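Local coordinates for protein Cg3027-pa (PDB 2VHH) that probably hydrolyses N-carbamoyl-beta-alanine to beta-alanine, ammonia and carbon dioxide, closing the pathway of pyrimidine breakdown, and assembles as a homooctamer, at residues E24-R27 with I28-V32; R131-F134 with P135-F139. All coordinates share one frame; numbering follows the deposited sequence.

Contact 1: E24-R27 with I28-V32; sequences EVKR and ILYGV
V25 and L29 are joined by an i to i+4 bond in the last turn of helix 19-29: L29 N donates to V25 O over 2.9 Å. One residue on, Y30 N reaches K26 O at 2.9 Å, closing the last turn, and Y30 is the first residue to leave helical geometry. Beyond it the chain turns back, and the V32 carbonyl oxygen comes alongside the helix to meet R27 CA in a CH...O contact of 3.5 Å. Within the helix E24 and R27 form a salt bridge, OE2 to NH1 at 3.0 Å, while NH2 of the same guanidinium pairs with E266 of the second subunit. The methyl CG2 of I28 approaches this shared group obliquely, 3.5 Å from R27 NH1. V25 and L29 run side by side in the same direction; V25 CG1, anti to the backbone N (chi1 161°), lies 3.8 Å from L29 CD1. K26 CG passes the Y30 ring near CD1. Helix 9-13 packs against K26, L29 and Y30, and from the second subunit L9 meets V25 and I28 while L29 meets its own counterpart, making this helix end part of a subunit interface.

Contact 2: R131-F134 with P135-F139; sequences REKF and PWCEF
W136 meets E132 edge-on through a side-chain bond four residues apart: NE1 donates to OE2 over 2.9 Å at a nearly straight 167°. The planes of the carboxylate and the indole are 16° apart, and OE2 is met on its anti side, with the oxygen close to the ring plane. E132 CB adds a contact of 3.6 Å to W136 CD1. The other carboxylate oxygen, OE1, is bonded to N297, so each carboxylate oxygen has a hydrogen-bond partner. The peptide bond between F134 and P135 is cis; F134 C lies over one face of the indole, and P135 CD sits 3.9 Å above the ring plane, over its centre. K133 accepts C137 N at its carbonyl oxygen over 3.2 Å, at the start of the 3-10 segment 136-139. Its side chain bends at the second torsion (chi2 -66°), bringing CD to 3.8 Å from C137 SG, while NZ goes on to T210 O and a cation-pi contact with Y211. This turn belongs to the loop between strand 115-118 and helix 147-158; W136 packs on A127 and T130 of the same loop, and C137 O accepts a weak hydrogen bond from R170 of strand 162-171.

In the fold
Contacts 1 and 2 lie on opposite sides of the chain's centre, 44 Å apart between their centres and about 33 Å at their nearest atoms, and share no helix or strand. Contact 1 comes first, closing helix 19-29 ahead of strand 54-59, an outer strand of the seven-stranded sheet. Contact 2 lies in the loop after strand 115-118, an inner strand of that sheet, and within the carbon-nitrogen hydrolase region. Both are local contacts bordered by other copies of the protein: residues 24-32 face the second subunit, whereas residues 131-139 face the third and the fourth. The two contacts thus border different subunits on opposite sides of the chain's centre, consistent with its helical turn-like octameric assembly.

Contact 1: E24-R27 with I28-V32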
loop_
_atom_site.group_PDB
_atom_site.type_symbol
_atom_site.label_atom_id
_atom_site.label_comp_id
_atom_site.label_asym_id
_atom_site.label_seq_id
_atom_site.Cartn_x
_atom_site.Cartn_y
_atom_site.Cartn_z
ATOM N N GLU C 24 -34.754 22.871 -34.232
ATOM C CA GLU C 24 -34.606 21.576 -33.542
ATOM C C GLU C 24 -33.276 20.887 -33.845
ATOM O O GLU C 24 -32.641 20.306 -32.959
ATOM C CB GLU C 24 -35.766 20.631 -33.886
ATOM C CG GLU C 24 -36.983 20.791 -32.980
ATOM C CD GLU C 24 -36.746 20.278 -31.554
ATOM O OE1 GLU C 24 -36.902 19.055 -31.318
ATOM O OE2 GLU C 24 -36.423 21.102 -30.668
ATOM N N VAL C 25 -32.873 20.950 -35.107
ATOM C CA VAL C 25 -31.613 20.381 -35.561
ATOM C C VAL C 25 -30.439 21.133 -34.951
ATOM O O VAL C 25 -29.520 20.519 -34.411
ATOM C CB VAL C 25 -31.532 20.370 -37.119
ATOM C CG1 VAL C 25 -30.098 20.228 -37.619
ATOM C CG2 VAL C 25 -32.408 19.256 -37.685
ATOM N N LYS C 26 -30.477 22.458 -35.026
ATOM C CA LYS C 26 -29.439 23.292 -34.412
ATOM C C LYS C 26 -29.292 23.083 -32.905
ATOM O O LYS C 26 -28.189 23.172 -32.371
ATOM C CB LYS C 26 -29.668 24.776 -34.709
ATOM C CG LYS C 26 -28.941 25.275 -35.944
ATOM C CD LYS C 26 -29.089 26.770 -36.070
ATOM C CE LYS C 26 -28.058 27.331 -37.007
ATOM N NZ LYS C 26 -28.427 28.683 -37.485
ATOM N N ARG C 27 -30.405 22.813 -32.230
ATOM C CA ARG C 27 -30.399 22.568 -30.793
ATOM C C ARG C 27 -29.589 21.315 -30.451
ATOM O O ARG C 27 -28.807 21.317 -29.497
ATOM C CB ARG C 27 -31.831 22.421 -30.268
ATOM C CG ARG C 27 -31.988 22.742 -28.788
ATOM C CD ARG C 27 -33.317 22.246 -28.237
ATOM N NE ARG C 27 -33.201 20.906 -27.649
ATOM C CZ ARG C 27 -33.528 19.766 -28.261
ATOM N NH1 ARG C 27 -34.000 19.771 -29.504
ATOM N NH2 ARG C 27 -33.385 18.613 -27.623
ATOM N N ILE C 28 -29.773 20.255 -31.237
ATOM C CA ILE C 28 -29.098 18.988 -30.959
ATOM C C ILE C 28 -27.671 18.912 -31.534
ATOM O O ILE C 28 -26.806 18.229 -30.972
ATOM C CB ILE C 28 -29.966 17.723 -31.323
ATOM C CG1 ILE C 28 -29.597 17.133 -32.674
ATOM C CG2 ILE C 28 -31.453 18.028 -31.255
ATOM C CD1 ILE C 28 -29.852 15.644 -32.744
ATOM N N LEU C 29 -27.427 19.621 -32.636
ATOM C CA LEU C 29 -26.097 19.650 -33.258
ATOM C C LEU C 29 -25.156 20.651 -32.603
ATOM O O LEU C 29 -24.002 20.335 -32.325
ATOM C CB LEU C 29 -26.171 19.943 -34.761
ATOM C CG LEU C 29 -26.650 18.882 -35.755
ATOM C CD1 LEU C 29 -26.390 19.368 -37.164
ATOM C CD2 LEU C 29 -25.966 17.539 -35.527
ATOM N N TYR C 30 -25.650 21.863 -32.381
ATOM C CA TYR C 30 -24.927 22.869 -31.621
ATOM C C TYR C 30 -25.512 22.831 -30.216
ATOM O O TYR C 30 -25.922 21.772 -29.772
ATOM C CB TYR C 30 -25.046 24.221 -32.312
ATOM C CG TYR C 30 -24.520 24.158 -33.726
ATOM C CD1 TYR C 30 -25.372 23.961 -34.807
ATOM C CD2 TYR C 30 -23.164 24.253 -33.976
ATOM C CE1 TYR C 30 -24.878 23.883 -36.105
ATOM C CE2 TYR C 30 -22.665 24.179 -35.261
ATOM C CZ TYR C 30 -23.520 23.996 -36.319
ATOM O OH TYR C 30 -22.995 23.932 -37.585
ATOM N N GLY C 31 -25.558 23.926 -29.485
ATOM C CA GLY C 31 -26.183 23.840 -28.168
ATOM C C GLY C 31 -27.295 24.843 -28.011
ATOM O O GLY C 31 -27.766 25.094 -26.900
ATOM N N VAL C 32 -27.705 25.406 -29.145
ATOM C CA VAL C 32 -28.563 26.580 -29.199
ATOM C C VAL C 32 -29.545 26.424 -30.351
ATOM O O VAL C 32 -29.194 25.848 -31.381
ATOM C CB VAL C 32 -27.723 27.882 -29.415
ATOM C CG1 VAL C 32 -26.851 28.187 -28.197
ATOM C CG2 VAL C 32 -26.853 27.794 -30.668
#

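Contact 2: R131-F134 with P135-F139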
loop_
_atom_site.group_PDB
_atom_site.type_symbol
_atom_site.label_atom_id
_atom_site.label_comp_id
_atom_site.label_asym_id
_atom_site.label_seq_id
_atom_site.Cartn_x
_atom_site.Cartn_y
_atom_site.Cartn_z
ATOM N N ARG C 131 8.828 13.705 -45.021
ATOM C CA ARG C 131 9.862 13.106 -44.170
ATOM C C ARG C 131 11.282 13.574 -44.510
ATOM O O ARG C 131 12.270 12.978 -44.076
ATOM C CB ARG C 131 9.754 11.584 -44.151
ATOM C CG ARG C 131 8.862 11.061 -43.060
ATOM C CD ARG C 131 8.327 9.695 -43.404
ATOM N NE ARG C 131 9.373 8.797 -43.879
ATOM C CZ ARG C 131 9.424 8.277 -45.099
ATOM N NH1 ARG C 131 8.473 8.553 -45.981
ATOM N NH2 ARG C 131 10.429 7.474 -45.425
ATOM N N GLU C 132 11.364 14.655 -45.280
ATOM C CA GLU C 132 12.639 15.262 -45.616
ATOM C C GLU C 132 13.051 16.220 -44.512
ATOM O O GLU C 132 12.224 16.946 -43.968
ATOM C CB GLU C 132 12.568 16.009 -46.947
ATOM C CG GLU C 132 12.185 15.167 -48.146
ATOM C CD GLU C 132 11.804 16.002 -49.363
ATOM O OE1 GLU C 132 11.601 15.396 -50.434
ATOM O OE2 GLU C 132 11.697 17.249 -49.264
ATOM N N LYS C 133 14.336 16.212 -44.186
ATOM C CA LYS C 133 14.872 17.079 -43.148
ATOM C C LYS C 133 15.377 18.384 -43.737
ATOM O O LYS C 133 15.587 19.357 -43.023
ATOM C CB LYS C 133 16.003 16.376 -42.397
ATOM C CG LYS C 133 15.587 15.102 -41.672
ATOM C CD LYS C 133 14.617 15.381 -40.542
ATOM C CE LYS C 133 14.374 14.139 -39.711
ATOM N NZ LYS C 133 13.997 14.498 -38.320
ATOM N N PHE C 134 15.563 18.397 -45.050
ATOM C CA PHE C 134 16.142 19.541 -45.738
ATOM C C PHE C 134 15.230 19.991 -46.881
ATOM O O PHE C 134 14.802 19.166 -47.692
ATOM C CB PHE C 134 17.554 19.194 -46.236
ATOM C CG PHE C 134 18.415 18.504 -45.192
ATOM C CD1 PHE C 134 18.491 17.108 -45.139
ATOM C CD2 PHE C 134 19.136 19.251 -44.252
ATOM C CE1 PHE C 134 19.276 16.469 -44.171
ATOM C CE2 PHE C 134 19.918 18.623 -43.278
ATOM C CZ PHE C 134 19.991 17.233 -43.239
ATOM N N PRO C 135 14.902 21.297 -46.932
ATOM C CA PRO C 135 15.342 22.343 -46.004
ATOM C C PRO C 135 14.354 22.610 -44.857
ATOM O O PRO C 135 14.487 23.610 -44.155
ATOM C CB PRO C 135 15.410 23.569 -46.912
ATOM C CG PRO C 135 14.270 23.340 -47.902
ATOM C CD PRO C 135 14.024 21.850 -47.983
ATOM N N TRP C 136 13.393 21.707 -44.669
ATOM C CA TRP C 136 12.236 21.932 -43.799
ATOM C C TRP C 136 12.573 22.220 -42.350
ATOM O O TRP C 136 11.839 22.931 -41.668
ATOM C CB TRP C 136 11.275 20.749 -43.892
ATOM C CG TRP C 136 11.008 20.371 -45.300
ATOM C CD1 TRP C 136 11.338 19.198 -45.912
ATOM C CD2 TRP C 136 10.400 21.191 -46.302
ATOM N NE1 TRP C 136 10.956 19.227 -47.230
ATOM C CE2 TRP C 136 10.377 20.442 -47.496
ATOM C CE3 TRP C 136 9.856 22.479 -46.303
ATOM C CZ2 TRP C 136 9.832 20.939 -48.679
ATOM C CZ3 TRP C 136 9.321 22.974 -47.480
ATOM C CH2 TRP C 136 9.313 22.206 -48.650
ATOM N N CYS C 137 13.687 21.676 -41.876
ATOM C CA CYS C 137 14.102 21.884 -40.495
ATOM C C CYS C 137 14.653 23.286 -40.265
ATOM O O CYS C 137 14.698 23.748 -39.136
ATOM C CB CYS C 137 15.087 20.798 -40.056
ATOM S SG CYS C 137 14.347 19.123 -39.996
ATOM N N GLU C 138 15.036 23.967 -41.340
ATOM C CA GLU C 138 15.469 25.357 -41.259
ATOM C C GLU C 138 14.324 26.322 -40.927
ATOM O O GLU C 138 14.568 27.512 -40.695
ATOM C CB GLU C 138 16.148 25.787 -42.551
ATOM C CG GLU C 138 17.533 25.200 -42.807
ATOM C CD GLU C 138 18.131 25.723 -44.114
ATOM O OE1 GLU C 138 18.094 26.954 -44.325
ATOM O OE2 GLU C 138 18.624 24.914 -44.936
ATOM N N PHE C 139 13.086 25.812 -40.913
ATOM C CA PHE C 139 11.906 26.569 -40.457
ATOM C C PHE C 139 11.859 26.689 -38.949
ATOM O O PHE C 139 11.183 27.561 -38.405
ATOM C CB PHE C 139 10.616 25.907 -40.910
ATOM C CG PHE C 139 10.084 26.439 -42.190
ATOM C CD1 PHE C 139 10.229 25.716 -43.369
ATOM C CD2 PHE C 139 9.433 27.664 -42.230
ATOM C CE1 PHE C 139 9.736 26.209 -44.563
ATOM C CE2 PHE C 139 8.931 28.163 -43.427
ATOM C CZ PHE C 139 9.088 27.439 -44.591
#